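Local coordinates for protein rhino (PDB 5XYV) that takes part in specifying germline piRNA clusters, using its chromoshadow domain to bind the N-terminal domain of Deadlock directly, at the interface of chains A and B and the interface of chains A and C. Numbering follows the deposited sequence. Chains: chain A/B, Rhino; chain C, Protein deadlock.

Contact 1: the interface of chains A and B. Residues chain A 44, 48, 52, 55-56; chain B 52-53, 56.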
# COMPACT_ATOMS: atom_id res chain seq x y z
N ILE A 44 -8.74 7.76 4.14
CA ILE A 44 -8.91 6.40 3.61
C ILE A 44 -10.14 5.70 4.18
O ILE A 44 -10.83 4.99 3.46
CB ILE A 44 -7.67 5.51 3.86
CG1 ILE A 44 -7.85 4.15 3.17
CG2 ILE A 44 -7.42 5.33 5.36
CD1 ILE A 44 -6.57 3.54 2.71
N LYS A 48 -12.53 3.33 1.87
CA LYS A 48 -12.07 1.98 2.11
C LYS A 48 -13.09 0.92 1.72
O LYS A 48 -12.74 -0.05 1.06
CB LYS A 48 -11.72 1.84 3.59
CG LYS A 48 -10.46 1.08 3.84
CD LYS A 48 -9.72 1.62 5.05
CE LYS A 48 -10.22 1.04 6.35
NZ LYS A 48 -9.13 1.12 7.37
N PRO A 52 -12.13 -0.61 -2.41
CA PRO A 52 -10.94 -1.26 -1.88
C PRO A 52 -9.95 -1.68 -2.97
O PRO A 52 -8.74 -1.56 -2.78
CB PRO A 52 -11.50 -2.48 -1.15
CG PRO A 52 -12.80 -2.75 -1.79
CD PRO A 52 -13.34 -1.42 -2.20
N ILE A 55 -7.98 1.27 -4.20
CA ILE A 55 -7.00 1.61 -3.19
C ILE A 55 -5.79 0.66 -3.27
O ILE A 55 -4.64 1.11 -3.32
CB ILE A 55 -7.63 1.59 -1.81
CG1 ILE A 55 -8.69 2.71 -1.73
CG2 ILE A 55 -6.55 1.80 -0.76
CD1 ILE A 55 -9.65 2.57 -0.61
N ILE A 56 -6.05 -0.64 -3.29
CA ILE A 56 -4.99 -1.64 -3.33
C ILE A 56 -4.14 -1.50 -4.59
O ILE A 56 -2.92 -1.57 -4.54
CB ILE A 56 -5.55 -3.05 -3.23
CG1 ILE A 56 -6.03 -3.30 -1.80
CG2 ILE A 56 -4.48 -4.10 -3.62
CD1 ILE A 56 -6.86 -4.51 -1.66
N PRO B 52 -10.00 -7.69 1.25
CA PRO B 52 -9.50 -6.36 0.88
C PRO B 52 -9.17 -5.47 2.07
O PRO B 52 -8.13 -4.82 2.04
CB PRO B 52 -10.66 -5.76 0.04
CG PRO B 52 -11.86 -6.58 0.40
CD PRO B 52 -11.38 -7.93 0.79
N LEU B 53 -10.00 -5.45 3.11
CA LEU B 53 -9.75 -4.53 4.22
C LEU B 53 -8.56 -4.95 5.07
O LEU B 53 -7.90 -4.10 5.67
CB LEU B 53 -10.98 -4.39 5.11
CG LEU B 53 -12.19 -3.65 4.54
CD1 LEU B 53 -13.34 -3.73 5.52
CD2 LEU B 53 -11.83 -2.20 4.27
N ILE B 56 -5.58 -3.69 2.98
CA ILE B 56 -5.51 -2.24 3.10
C ILE B 56 -4.98 -1.84 4.48
O ILE B 56 -4.16 -0.92 4.60
CB ILE B 56 -6.88 -1.60 2.85
CG1 ILE B 56 -7.25 -1.72 1.37
CG2 ILE B 56 -6.91 -0.14 3.27
CD1 ILE B 56 -8.68 -1.33 1.07
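A:Lys48 meets B:Leu53 and B:Ile56 with its methylenes rather than its amine: CG of A:Lys48 lies 3.6 Å from CD2 of B:Leu53, the two side chains crossing at a slant. A lysine suits this rim because its long aliphatic stem can pave an apolar surface while the terminal amine NZ is carried beyond it. Next to it, the side chain of B:Ile56 splits into two prongs. Its methyl CG2, trans to the backbone N with CG1 at chi1 -71°, passes antiparallel to A:Ile44 and comes within 3.7 Å of CD1 of that residue. The other prong runs extended toward A:Pro52, where CD1 of B:Ile56 is 3.7 Å from the proline CA. Along that prong, CG1 of B:Ile56 meets CG1 of A:Ile56 at 3.7 Å, the side chains crossing nearly at right angles. Replacing B:Ile56 by an alanine would probably leave A:Ile44, A:Pro52 and A:Ile56 facing a gap where both prongs had been. The two prolines lie side by side and point the same way, with CB of A:Pro52 3.6 Å from CB of B:Pro52; their compact rings let the helix starts draw close. Helix 52-60 of chain A thus packs on helix 52-61 of chain B about the two-fold axis, as in chromoshadow dimers generally, while helix 44-47 and the turn after it flank the pair.

Contact 2: the interface of chains A and C. Residues chain A 23, 28, 30, 41; chain C 15, 18-19, 40.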
# COMPACT_ATOMS: atom_id res chain seq x y z
N MET A 23 -0.24 10.93 8.04
CA MET A 23 0.05 11.68 9.26
C MET A 23 -0.23 10.85 10.49
O MET A 23 -1.38 10.78 10.94
CB MET A 23 -0.79 12.95 9.34
CG MET A 23 -0.32 14.09 8.48
SD MET A 23 -1.64 15.31 8.34
CE MET A 23 -2.55 14.48 7.05
N PHE A 28 -4.50 10.00 4.18
CA PHE A 28 -5.39 10.68 3.25
C PHE A 28 -5.01 10.34 1.83
O PHE A 28 -3.84 10.38 1.47
CB PHE A 28 -5.35 12.21 3.43
CG PHE A 28 -6.04 12.69 4.68
CD1 PHE A 28 -7.36 13.13 4.64
CD2 PHE A 28 -5.38 12.68 5.90
CE1 PHE A 28 -8.00 13.56 5.79
CE2 PHE A 28 -6.02 13.11 7.06
CZ PHE A 28 -7.34 13.54 6.99
N PHE A 30 -5.57 11.49 -2.11
CA PHE A 30 -5.90 12.62 -2.95
C PHE A 30 -6.45 12.07 -4.25
O PHE A 30 -5.75 11.35 -4.97
CB PHE A 30 -4.68 13.52 -3.15
CG PHE A 30 -4.07 13.96 -1.84
CD1 PHE A 30 -4.68 14.95 -1.09
CD2 PHE A 30 -2.94 13.34 -1.34
CE1 PHE A 30 -4.16 15.35 0.14
CE2 PHE A 30 -2.40 13.73 -0.12
CZ PHE A 30 -3.02 14.75 0.62
N ALA A 41 -8.71 15.89 -0.84
CA ALA A 41 -8.16 15.03 0.21
C ALA A 41 -9.30 14.22 0.81
O ALA A 41 -10.32 14.77 1.20
CB ALA A 41 -7.45 15.85 1.30
N CYS C 15 -6.49 20.87 -0.84
CA CYS C 15 -6.40 19.55 -0.24
C CYS C 15 -5.94 19.64 1.21
O CYS C 15 -6.43 18.89 2.04
CB CYS C 15 -5.45 18.63 -1.04
SG CYS C 15 -6.07 18.13 -2.64
N HIS C 18 -8.83 20.59 3.19
CA HIS C 18 -9.65 19.38 3.38
C HIS C 18 -9.20 18.57 4.58
O HIS C 18 -10.02 18.12 5.38
CB HIS C 18 -9.60 18.48 2.13
CG HIS C 18 -10.26 19.06 0.93
ND1 HIS C 18 -10.02 18.61 -0.35
CD2 HIS C 18 -11.19 20.05 0.81
CE1 HIS C 18 -10.75 19.30 -1.21
NE2 HIS C 18 -11.47 20.18 -0.53
N ILE C 19 -7.89 18.33 4.67
CA ILE C 19 -7.33 17.63 5.82
C ILE C 19 -7.65 18.39 7.12
O ILE C 19 -8.08 17.79 8.10
CB ILE C 19 -5.81 17.44 5.69
CG1 ILE C 19 -5.50 16.49 4.53
CG2 ILE C 19 -5.19 16.92 6.99
CD1 ILE C 19 -4.06 16.43 4.20
N PHE C 40 3.80 17.60 3.96
CA PHE C 40 2.72 17.51 2.96
C PHE C 40 3.16 18.10 1.63
O PHE C 40 2.87 17.55 0.58
CB PHE C 40 1.48 18.22 3.48
CG PHE C 40 0.45 18.50 2.43
CD1 PHE C 40 -0.37 17.48 1.93
CD2 PHE C 40 0.26 19.79 1.95
CE1 PHE C 40 -1.34 17.74 0.96
CE2 PHE C 40 -0.73 20.06 1.00
CZ PHE C 40 -1.52 19.03 0.50
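The ring of A:Phe28 carries C:Ile19 on one face, with CG1 of the isoleucine 3.7 Å above the plane of the A:Phe28 ring and over its centre, a CH-pi contact. A second aromatic pair meets at an edge: CZ of A:Phe30 lies in the plane of the C:Phe40 ring, 3.5 Å from CE1 of C:Phe40, and the two rings are inclined by about 53°. C:Cys15 approaches from the same side of the A:Phe30 ring plane, its CB 3.7 Å from CE1 of A:Phe30; a small side chain fits here, where the helix comes near the ring. A directional link is added by a hydrogen bond of 3.1 Å from the backbone N of A:Ala41 to ND1 of C:His18, fairly straight at 156° though the donor sits somewhat out of the imidazole plane. It should fix the turn of the imidazole. The short side chain of A:Ala41 lets helix 9-23 of Deadlock settle onto the strand, its CB lying 3.5 Å from CB of C:His18. This is a hydrophobic helix-on-sheet interface, and it belongs to the direct interaction made by the Deadlock N-terminus, in which C:Ile19 is the knob pressed among Rhino side chains. A:Met23 closes its flank tip to tip: the thioether chain bends at chi3 (-82°) and brings the methyl CE of A:Met23 to 3.6 Å from CG2 of C:Ile19.

The C-alpha centres of contact 1 and contact 2 are about 17 Å apart, and the two share no residue. They are nevertheless joined through chain A: strand 39-43, which contributes to contact 2, runs directly into helix 44-47, whose first residue belongs to contact 1. Rhino thus offers Deadlock its sheet while its C-terminal helix pairs with another Rhino, so neither partner competes for the surface described for the other. With both contacts repeated in the second half, the deposited assembly is two Rhino and two Deadlock chains, and self-association probably brings two Deadlock domains together on one Rhino dimer.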